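PDB 3D3Q: tRNA dimethylallyltransferase from Staphylococcus epidermidis ATCC 12228, which probably transfers a dimethylallyl group from dimethylallyl diphosphate onto the N6 atom of adenosine 37 in tRNAs that read codons beginning with uridine. Local coordinates for residues L70-A78 with L233-S243; L200-T209 with K285-E296. All coordinates share one frame; numbering follows the deposited sequence.

Interaction 1 (L70-A78 with L233-S243)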
loop_
_atom_site.group_PDB
_atom_site.type_symbol
_atom_site.label_atom_id
_atom_site.label_comp_id
_atom_site.label_asym_id
_atom_site.label_seq_id
_atom_site.Cartn_x
_atom_site.Cartn_y
_atom_site.Cartn_z
ATOM N N LEU A 70 -10.133 16.606 8.337
ATOM C CA LEU A 70 -9.366 17.361 9.328
ATOM C C LEU A 70 -8.615 18.526 8.690
ATOM O O LEU A 70 -8.392 18.541 7.491
ATOM C CB LEU A 70 -8.356 16.428 10.006
ATOM C CG LEU A 70 -8.887 15.173 10.677
ATOM C CD1 LEU A 70 -7.754 14.209 10.881
ATOM C CD2 LEU A 70 -9.543 15.538 11.981
ATOM N N PRO A 71 -8.244 19.540 9.487
ATOM C CA PRO A 71 -7.501 20.693 8.970
ATOM C C PRO A 71 -6.025 20.291 9.005
ATOM O O PRO A 71 -5.659 19.350 9.695
ATOM C CB PRO A 71 -7.822 21.786 9.971
ATOM C CG PRO A 71 -7.862 21.021 11.248
ATOM C CD PRO A 71 -8.685 19.798 10.865
ATOM N N PRO A 72 -5.160 21.007 8.273
ATOM C CA PRO A 72 -3.724 20.697 8.222
ATOM C C PRO A 72 -3.019 20.543 9.570
ATOM O O PRO A 72 -2.201 19.630 9.754
ATOM C CB PRO A 72 -3.158 21.838 7.391
ATOM C CG PRO A 72 -4.281 22.113 6.432
ATOM C CD PRO A 72 -5.483 22.109 7.353
ATOM N N ASP A 73 -3.339 21.426 10.515
ATOM C CA ASP A 73 -2.728 21.416 11.857
ATOM C C ASP A 73 -3.226 20.279 12.747
ATOM O O ASP A 73 -2.747 20.099 13.878
ATOM C CB ASP A 73 -2.985 22.765 12.551
ATOM C CG ASP A 73 -4.474 23.070 12.716
ATOM O OD1 ASP A 73 -5.161 22.317 13.454
ATOM O OD2 ASP A 73 -4.952 24.067 12.120
ATOM N N ALA A 74 -4.196 19.522 12.241
ATOM C CA ALA A 74 -4.749 18.403 12.994
ATOM C C ALA A 74 -3.757 17.258 13.010
ATOM O O ALA A 74 -2.847 17.195 12.189
ATOM C CB ALA A 74 -6.068 17.953 12.376
ATOM N N SER A 75 -3.946 16.348 13.951
ATOM C CA SER A 75 -3.050 15.219 14.070
ATOM C C SER A 75 -3.706 13.928 13.604
ATOM O O SER A 75 -4.916 13.748 13.731
ATOM C CB SER A 75 -2.583 15.084 15.517
ATOM O OG SER A 75 -1.860 13.879 15.691
ATOM N N PHE A 76 -2.897 13.035 13.053
ATOM C CA PHE A 76 -3.409 11.773 12.577
ATOM C C PHE A 76 -2.420 10.670 12.917
ATOM O O PHE A 76 -1.256 10.945 13.227
ATOM C CB PHE A 76 -3.652 11.838 11.075
ATOM C CG PHE A 76 -4.685 10.874 10.602
ATOM C CD1 PHE A 76 -5.981 10.933 11.099
ATOM C CD2 PHE A 76 -4.364 9.879 9.691
ATOM C CE1 PHE A 76 -6.951 10.012 10.696
ATOM C CE2 PHE A 76 -5.329 8.951 9.279
ATOM C CZ PHE A 76 -6.624 9.021 9.789
ATOM N N SER A 77 -2.880 9.422 12.855
ATOM C CA SER A 77 -2.026 8.297 13.204
ATOM C C SER A 77 -2.619 6.965 12.776
ATOM O O SER A 77 -3.802 6.866 12.464
ATOM C CB SER A 77 -1.837 8.259 14.710
ATOM O OG SER A 77 -3.082 7.948 15.336
ATOM N N ALA A 78 -1.788 5.934 12.779
ATOM C CA ALA A 78 -2.256 4.619 12.407
ATOM C C ALA A 78 -3.516 4.208 13.205
ATOM O O ALA A 78 -4.486 3.760 12.610
ATOM C CB ALA A 78 -1.136 3.589 12.589
ATOM N N LEU A 233 -0.830 27.035 1.705
ATOM C CA LEU A 233 -0.715 26.373 3.005
ATOM C C LEU A 233 0.309 27.056 3.889
ATOM O O LEU A 233 0.023 27.368 5.038
ATOM C CB LEU A 233 -0.326 24.912 2.817
ATOM C CG LEU A 233 -1.411 24.012 2.238
ATOM C CD1 LEU A 233 -0.795 22.706 1.772
ATOM C CD2 LEU A 233 -2.480 23.762 3.294
ATOM N N VAL A 234 1.503 27.276 3.349
ATOM C CA VAL A 234 2.564 27.920 4.104
ATOM C C VAL A 234 2.178 29.353 4.482
ATOM O O VAL A 234 2.609 29.862 5.510
ATOM C CB VAL A 234 3.896 27.901 3.315
ATOM C CG1 VAL A 234 3.801 28.817 2.118
ATOM C CG2 VAL A 234 5.033 28.307 4.209
ATOM N N GLU A 235 1.360 29.997 3.657
ATOM C CA GLU A 235 0.912 31.358 3.939
ATOM C C GLU A 235 -0.106 31.351 5.077
ATOM O O GLU A 235 -0.143 32.270 5.895
ATOM C CB GLU A 235 0.295 32.001 2.687
ATOM C CG GLU A 235 1.303 32.729 1.785
ATOM C CD GLU A 235 0.707 33.213 0.457
ATOM O OE1 GLU A 235 1.343 34.074 -0.203
ATOM O OE2 GLU A 235 -0.383 32.723 0.068
ATOM N N GLN A 236 -0.932 30.311 5.133
ATOM C CA GLN A 236 -1.924 30.192 6.195
ATOM C C GLN A 236 -1.274 29.722 7.498
ATOM O O GLN A 236 -1.955 29.293 8.432
ATOM C CB GLN A 236 -3.028 29.228 5.774
ATOM C CG GLN A 236 -3.977 29.840 4.783
ATOM C CD GLN A 236 -4.811 28.803 4.070
ATOM O OE1 GLN A 236 -4.275 27.939 3.370
ATOM N NE2 GLN A 236 -6.133 28.883 4.233
ATOM N N GLY A 237 0.054 29.802 7.544
ATOM C CA GLY A 237 0.796 29.408 8.725
ATOM C C GLY A 237 0.773 27.937 9.060
ATOM O O GLY A 237 1.311 27.540 10.095
ATOM N N PHE A 238 0.165 27.119 8.207
ATOM C CA PHE A 238 0.107 25.685 8.474
ATOM C C PHE A 238 1.466 25.013 8.444
ATOM O O PHE A 238 1.555 23.796 8.474
ATOM C CB PHE A 238 -0.823 24.993 7.489
ATOM C CG PHE A 238 -2.266 25.245 7.755
ATOM C CD1 PHE A 238 -2.792 25.049 9.020
ATOM C CD2 PHE A 238 -3.113 25.639 6.731
ATOM C CE1 PHE A 238 -4.153 25.234 9.262
ATOM C CE2 PHE A 238 -4.483 25.829 6.957
ATOM C CZ PHE A 238 -5.002 25.626 8.226
ATOM N N GLU A 239 2.521 25.811 8.380
ATOM C CA GLU A 239 3.883 25.302 8.378
ATOM C C GLU A 239 4.159 24.767 9.793
ATOM O O GLU A 239 3.396 25.053 10.716
ATOM C CB GLU A 239 4.818 26.457 8.048
ATOM C CG GLU A 239 6.259 26.080 7.845
ATOM C CD GLU A 239 7.152 27.297 7.637
ATOM O OE1 GLU A 239 6.612 28.373 7.268
ATOM O OE2 GLU A 239 8.391 27.169 7.824
ATOM N N ALA A 240 5.232 24.002 9.971
ATOM C CA ALA A 240 5.571 23.459 11.284
ATOM C C ALA A 240 4.653 22.303 11.708
ATOM O O ALA A 240 4.855 21.670 12.756
ATOM C CB ALA A 240 5.540 24.577 12.338
ATOM N N SER A 241 3.646 22.031 10.882
ATOM C CA SER A 241 2.682 20.961 11.134
ATOM C C SER A 241 3.174 19.624 10.595
ATOM O O SER A 241 3.986 19.577 9.672
ATOM C CB SER A 241 1.346 21.300 10.470
ATOM O OG SER A 241 0.899 22.575 10.862
ATOM N N GLN A 242 2.671 18.538 11.162
ATOM C CA GLN A 242 3.069 17.208 10.724
ATOM C C GLN A 242 2.785 17.032 9.245
ATOM O O GLN A 242 3.627 16.557 8.490
ATOM C CB GLN A 242 2.311 16.148 11.524
ATOM C CG GLN A 242 1.994 14.869 10.758
ATOM C CD GLN A 242 1.125 13.918 11.553
ATOM O OE1 GLN A 242 0.031 14.271 11.984
ATOM N NE2 GLN A 242 1.615 12.703 11.757
ATOM N N SER A 243 1.588 17.420 8.830
ATOM C CA SER A 243 1.202 17.288 7.434
ATOM C C SER A 243 2.197 17.952 6.478
ATOM O O SER A 243 2.519 17.389 5.438
ATOM C CB SER A 243 -0.178 17.889 7.243
ATOM O OG SER A 243 -0.192 19.193 7.778
#
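A type I beta turn, P71 to A74, packs its P72 against F238, part of the Schellman motif that ends helix 226-235. The P72 ring lies across one face of the F238 ring. P72 CB sits 3.7 Å from the centroid of the F238 ring and 18° off its normal, a CH-pi contact. P72 CG and CD continue over the same face toward CE2 and CZ. CG also touches the helix itself, with P72 CG 4.0 Å from L233 CD2. F238 CG is anti to its own carbonyl carbon (chi1 -74°), which carries the ring toward the turn. The carboxylate of D73 comes to the ring edge, with D73 OD2 in the ring plane and 3.2 Å from F238 CE1. S243 OG donates to P72 O at 2.9 Å, from above the carbonyl plane. Beyond the turn, the extended side chain of Q242 brings its amide oxygen to the backbone of F76. The F76 N to Q242 OE1 bond is weak, at 3.4 Å. F76 itself leads away, toward Y44, M66 and F81. The helix closes with F238 N to L233 O and a weak G237 N to V234 O. With these two bonds and its positive phi, G237 is the C-prime residue. A proline-aromatic CH-pi contact thus joins the loop between strand 64-65 and helix 78-94 to the Schellman C-terminus of helix 226-235.

Interaction 2 (L200-T209 with K285-E296); sequences LIGIEMSRET and KNKMNVHWLNKE
E204 reaches across from its strand to W292 and K285, and its side chain can be followed outward. CB meets the indole obliquely, with E204 CB 3.7 Å from W292 CE3. CG is anti to the backbone N (chi1 -174°) and runs past the indole toward the lysine amine. At the tip, E204 OE2 forms a salt bridge with K285 NZ at 2.6 Å. The amine meets OE2 on its anti side, 32° out of the carboxylate plane. The same K285 NZ lies over the rim of one face of the W292 ring, while V290 CB covers the rim of the opposite face.

The backbones pair as parallel strands, 200-204 with 291-294. L200 O accepts from H291 N. G202 N donates to H291 O, and G202 O accepts from L293 N at 2.7 Å. E204 likewise gives its N-H to L293 O, and E204 O accepts from K295 N. G202 has no side chain, and W292 CZ3 lies over its backbone, 3.9 Å from G202 CA.

On the other sheet face, I201 CD1 touches L293 CD1 at 3.8 Å, and I203 CG2 packs on K295 CB. Where the pairing begins, L200 CD2 touches both M288 CE and V290 CG2, 3.5 Å from each. S206 N-caps helix 207-224, its OG accepting from T209 N. The E296 carboxylate lies beside this cap, but its exact position is doubtful.

K285 belongs to a region thought to contact substrate tRNA. The E204 carboxylate grips its amine, which also lies over the rim of the W292 ring, and the negative charge of E204 probably helps keep the amine protonated.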
loop_
_atom_site.group_PDB
_atom_site.type_symbol
_atom_site.label_atom_id
_atom_site.label_comp_id
_atom_site.label_asym_id
_atom_site.label_seq_id
_atom_site.Cartn_x
_atom_site.Cartn_y
_atom_site.Cartn_z
ATOM N N LEU A 200 -7.109 -8.978 0.331
ATOM C CA LEU A 200 -6.013 -8.054 0.117
ATOM C C LEU A 200 -5.353 -8.179 -1.246
ATOM O O LEU A 200 -4.712 -9.183 -1.546
ATOM C CB LEU A 200 -4.980 -8.255 1.219
ATOM C CG LEU A 200 -3.841 -7.257 1.340
ATOM C CD1 LEU A 200 -4.367 -5.878 1.725
ATOM C CD2 LEU A 200 -2.870 -7.762 2.397
ATOM N N ILE A 201 -5.514 -7.148 -2.071
ATOM C CA ILE A 201 -4.921 -7.156 -3.402
ATOM C C ILE A 201 -4.014 -5.924 -3.596
ATOM O O ILE A 201 -4.299 -4.829 -3.103
ATOM C CB ILE A 201 -6.026 -7.236 -4.531
ATOM C CG1 ILE A 201 -6.615 -5.877 -4.818
ATOM C CG2 ILE A 201 -7.176 -8.121 -4.102
ATOM C CD1 ILE A 201 -5.989 -5.231 -5.992
ATOM N N GLY A 202 -2.905 -6.126 -4.301
ATOM C CA GLY A 202 -1.966 -5.049 -4.549
ATOM C C GLY A 202 -1.562 -4.972 -6.007
ATOM O O GLY A 202 -1.489 -5.992 -6.689
ATOM N N ILE A 203 -1.316 -3.758 -6.490
ATOM C CA ILE A 203 -0.903 -3.548 -7.872
ATOM C C ILE A 203 0.607 -3.406 -7.902
ATOM O O ILE A 203 1.168 -2.489 -7.304
ATOM C CB ILE A 203 -1.523 -2.285 -8.452
ATOM C CG1 ILE A 203 -3.042 -2.325 -8.299
ATOM C CG2 ILE A 203 -1.156 -2.171 -9.910
ATOM C CD1 ILE A 203 -3.718 -1.055 -8.763
ATOM N N GLU A 204 1.258 -4.314 -8.608
ATOM C CA GLU A 204 2.709 -4.326 -8.678
ATOM C C GLU A 204 3.251 -3.917 -10.049
ATOM O O GLU A 204 2.504 -3.775 -11.009
ATOM C CB GLU A 204 3.194 -5.733 -8.343
ATOM C CG GLU A 204 4.694 -5.887 -8.222
ATOM C CD GLU A 204 5.143 -7.314 -8.451
ATOM O OE1 GLU A 204 4.934 -7.821 -9.580
ATOM O OE2 GLU A 204 5.698 -7.918 -7.502
HETATM N N MSE A 205 4.563 -3.738 -10.134
HETATM C CA MSE A 205 5.195 -3.372 -11.384
HETATM C C MSE A 205 6.700 -3.366 -11.181
HETATM O O MSE A 205 7.173 -3.305 -10.049
HETATM C CB MSE A 205 4.697 -2.004 -11.836
HETATM C CG MSE A 205 4.865 -0.939 -10.779
HETATM SE SE MSE A 205 3.768 0.628 -11.102
HETATM C CE MSE A 205 4.804 1.372 -12.561
ATOM N N SER A 206 7.451 -3.444 -12.277
ATOM C CA SER A 206 8.906 -3.472 -12.200
ATOM C C SER A 206 9.448 -2.155 -11.684
ATOM O O SER A 206 8.837 -1.109 -11.886
ATOM C CB SER A 206 9.510 -3.777 -13.573
ATOM O OG SER A 206 9.396 -2.677 -14.467
ATOM N N ARG A 207 10.598 -2.206 -11.019
ATOM C CA ARG A 207 11.205 -0.999 -10.472
ATOM C C ARG A 207 11.457 0.001 -11.591
ATOM O O ARG A 207 11.408 1.213 -11.373
ATOM C CB ARG A 207 12.537 -1.309 -9.767
ATOM C CG ARG A 207 12.833 -0.357 -8.597
ATOM C CD ARG A 207 14.294 0.073 -8.454
ATOM N NE ARG A 207 15.252 -0.978 -8.299
ATOM C CZ ARG A 207 16.494 -1.125 -8.765
ATOM N NH1 ARG A 207 17.080 -2.240 -8.394
ATOM N NH2 ARG A 207 17.149 -0.282 -9.565
ATOM N N GLU A 208 11.733 -0.508 -12.788
ATOM C CA GLU A 208 11.992 0.358 -13.933
ATOM C C GLU A 208 10.766 1.227 -14.216
ATOM O O GLU A 208 10.839 2.457 -14.159
ATOM C CB GLU A 208 12.316 -0.466 -15.189
ATOM C CG GLU A 208 13.599 -1.316 -15.158
ATOM C CD GLU A 208 13.384 -2.730 -14.606
ATOM O OE1 GLU A 208 13.577 -2.923 -13.385
ATOM O OE2 GLU A 208 13.013 -3.640 -15.392
ATOM N N THR A 209 9.642 0.576 -14.521
ATOM C CA THR A 209 8.405 1.284 -14.832
ATOM C C THR A 209 7.957 2.145 -13.655
ATOM O O THR A 209 7.533 3.282 -13.832
ATOM C CB THR A 209 7.257 0.298 -15.209
ATOM O OG1 THR A 209 7.679 -0.565 -16.272
ATOM C CG2 THR A 209 6.023 1.063 -15.673
ATOM N N LYS A 285 5.379 -6.851 0.734
ATOM C CA LYS A 285 5.774 -8.141 0.212
ATOM C C LYS A 285 6.430 -8.992 1.274
ATOM O O LYS A 285 6.410 -10.213 1.185
ATOM C CB LYS A 285 6.711 -7.968 -0.962
ATOM C CG LYS A 285 6.059 -7.218 -2.089
ATOM C CD LYS A 285 6.872 -7.319 -3.372
ATOM C CE LYS A 285 6.504 -8.554 -4.201
ATOM N NZ LYS A 285 5.218 -8.426 -4.958
ATOM N N ASN A 286 6.993 -8.345 2.286
ATOM C CA ASN A 286 7.665 -9.041 3.367
ATOM C C ASN A 286 6.888 -9.046 4.679
ATOM O O ASN A 286 7.451 -9.334 5.730
ATOM C CB ASN A 286 9.033 -8.401 3.606
ATOM C CG ASN A 286 9.928 -8.463 2.395
ATOM O OD1 ASN A 286 10.967 -7.792 2.337
ATOM N ND2 ASN A 286 9.538 -9.271 1.414
ATOM N N LYS A 287 5.605 -8.727 4.639
ATOM C CA LYS A 287 4.839 -8.680 5.874
ATOM C C LYS A 287 3.413 -9.116 5.653
ATOM O O LYS A 287 2.775 -9.688 6.538
ATOM C CB LYS A 287 4.816 -7.255 6.434
ATOM C CG LYS A 287 6.166 -6.619 6.694
ATOM C CD LYS A 287 6.798 -7.173 7.949
ATOM C CE LYS A 287 7.991 -6.325 8.387
ATOM N NZ LYS A 287 7.620 -4.902 8.666
HETATM N N MSE A 288 2.907 -8.829 4.464
HETATM C CA MSE A 288 1.531 -9.162 4.129
HETATM C C MSE A 288 1.469 -10.227 3.076
HETATM O O MSE A 288 2.412 -10.446 2.316
HETATM C CB MSE A 288 0.803 -7.941 3.577
HETATM C CG MSE A 288 1.011 -6.658 4.342
HETATM SE SE MSE A 288 -0.072 -6.543 5.897
HETATM C CE MSE A 288 -1.701 -5.904 5.066
ATOM N N ASN A 289 0.327 -10.881 3.033
ATOM C CA ASN A 289 0.107 -11.900 2.047
ATOM C C ASN A 289 -0.873 -11.248 1.087
ATOM O O ASN A 289 -2.084 -11.390 1.222
ATOM C CB ASN A 289 -0.512 -13.136 2.688
ATOM C CG ASN A 289 -0.656 -14.269 1.707
ATOM O OD1 ASN A 289 0.336 -14.733 1.134
ATOM N ND2 ASN A 289 -1.890 -14.720 1.493
ATOM N N VAL A 290 -0.330 -10.502 0.137
ATOM C CA VAL A 290 -1.136 -9.801 -0.845
ATOM C C VAL A 290 -1.233 -10.554 -2.169
ATOM O O VAL A 290 -0.271 -11.193 -2.602
ATOM C CB VAL A 290 -0.536 -8.417 -1.165
ATOM C CG1 VAL A 290 -1.504 -7.616 -2.004
ATOM C CG2 VAL A 290 -0.185 -7.695 0.113
ATOM N N HIS A 291 -2.400 -10.465 -2.810
ATOM C CA HIS A 291 -2.645 -11.090 -4.119
ATOM C C HIS A 291 -2.284 -9.985 -5.115
ATOM O O HIS A 291 -3.106 -9.146 -5.459
ATOM C CB HIS A 291 -4.122 -11.488 -4.257
ATOM C CG HIS A 291 -4.428 -12.289 -5.487
ATOM N ND1 HIS A 291 -4.345 -11.764 -6.759
ATOM C CD2 HIS A 291 -4.852 -13.566 -5.634
ATOM C CE1 HIS A 291 -4.710 -12.681 -7.639
ATOM N NE2 HIS A 291 -5.022 -13.782 -6.982
ATOM N N TRP A 292 -1.034 -9.992 -5.553
ATOM C CA TRP A 292 -0.526 -8.994 -6.473
ATOM C C TRP A 292 -1.013 -9.118 -7.911
ATOM O O TRP A 292 -1.052 -10.211 -8.463
ATOM C CB TRP A 292 0.999 -9.031 -6.484
ATOM C CG TRP A 292 1.601 -8.782 -5.152
ATOM C CD1 TRP A 292 2.007 -9.710 -4.243
ATOM C CD2 TRP A 292 1.827 -7.502 -4.555
ATOM N NE1 TRP A 292 2.480 -9.081 -3.111
ATOM C CE2 TRP A 292 2.380 -7.727 -3.278
ATOM C CE3 TRP A 292 1.620 -6.185 -4.983
ATOM C CZ2 TRP A 292 2.721 -6.685 -2.416
ATOM C CZ3 TRP A 292 1.958 -5.146 -4.133
ATOM C CH2 TRP A 292 2.507 -5.403 -2.859
ATOM N N LEU A 293 -1.375 -7.979 -8.505
ATOM C CA LEU A 293 -1.821 -7.887 -9.895
ATOM C C LEU A 293 -0.721 -7.117 -10.582
ATOM O O LEU A 293 -0.471 -5.968 -10.229
ATOM C CB LEU A 293 -3.117 -7.090 -10.010
ATOM C CG LEU A 293 -4.267 -7.706 -9.232
ATOM C CD1 LEU A 293 -5.528 -6.868 -9.358
ATOM C CD2 LEU A 293 -4.484 -9.115 -9.757
ATOM N N ASN A 294 -0.065 -7.735 -11.557
ATOM C CA ASN A 294 1.033 -7.081 -12.277
ATOM C C ASN A 294 0.492 -6.044 -13.282
ATOM O O ASN A 294 -0.006 -6.393 -14.337
ATOM C CB ASN A 294 1.878 -8.158 -12.977
ATOM C CG ASN A 294 3.183 -7.618 -13.538
ATOM O OD1 ASN A 294 4.073 -8.396 -13.891
ATOM N ND2 ASN A 294 3.303 -6.288 -13.633
ATOM N N LYS A 295 0.592 -4.770 -12.932
ATOM C CA LYS A 295 0.102 -3.692 -13.767
ATOM C C LYS A 295 0.757 -3.655 -15.144
ATOM O O LYS A 295 0.211 -3.076 -16.087
ATOM C CB LYS A 295 0.331 -2.364 -13.073
ATOM C CG LYS A 295 -0.282 -1.198 -13.757
ATOM C CD LYS A 295 0.593 0.025 -13.624
ATOM C CE LYS A 295 -0.235 1.244 -13.276
ATOM N NZ LYS A 295 -1.507 1.291 -14.027
ATOM N N GLU A 296 1.922 -4.274 -15.277
ATOM C CA GLU A 296 2.623 -4.293 -16.558
ATOM C C GLU A 296 2.142 -5.405 -17.481
ATOM O O GLU A 296 2.782 -5.701 -18.491
ATOM C CB GLU A 296 4.127 -4.447 -16.314
ATOM C CG GLU A 296 4.789 -3.222 -15.728
ATOM C CD GLU A 296 6.238 -3.467 -15.350
ATOM O OE1 GLU A 296 6.940 -2.492 -14.998
ATOM O OE2 GLU A 296 6.677 -4.637 -15.395
#

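Overall arrangement
Both contacts are partly buried and do not touch; their centres are about 31 Å apart. Interaction 2 belongs to the parallel sheet, its centre about 9 Å from the centre of the chain. Interaction 1 is peripheral, its centre about 23 Å from that point. They share no helix or strand. Interaction 1 joins loops and a helix end through a ring contact and few hydrogen bonds. Interaction 2 pairs edge strand 291-294 with strand 197-204, whose other neighbour is 8-13, and relies on regular backbone bonds plus a salt bridge. I203 there touches the predicted ATP-binding loop. The chain links the contacts: helix 207-224 leaves interaction 2 and is followed by helix 226-235, which enters interaction 1.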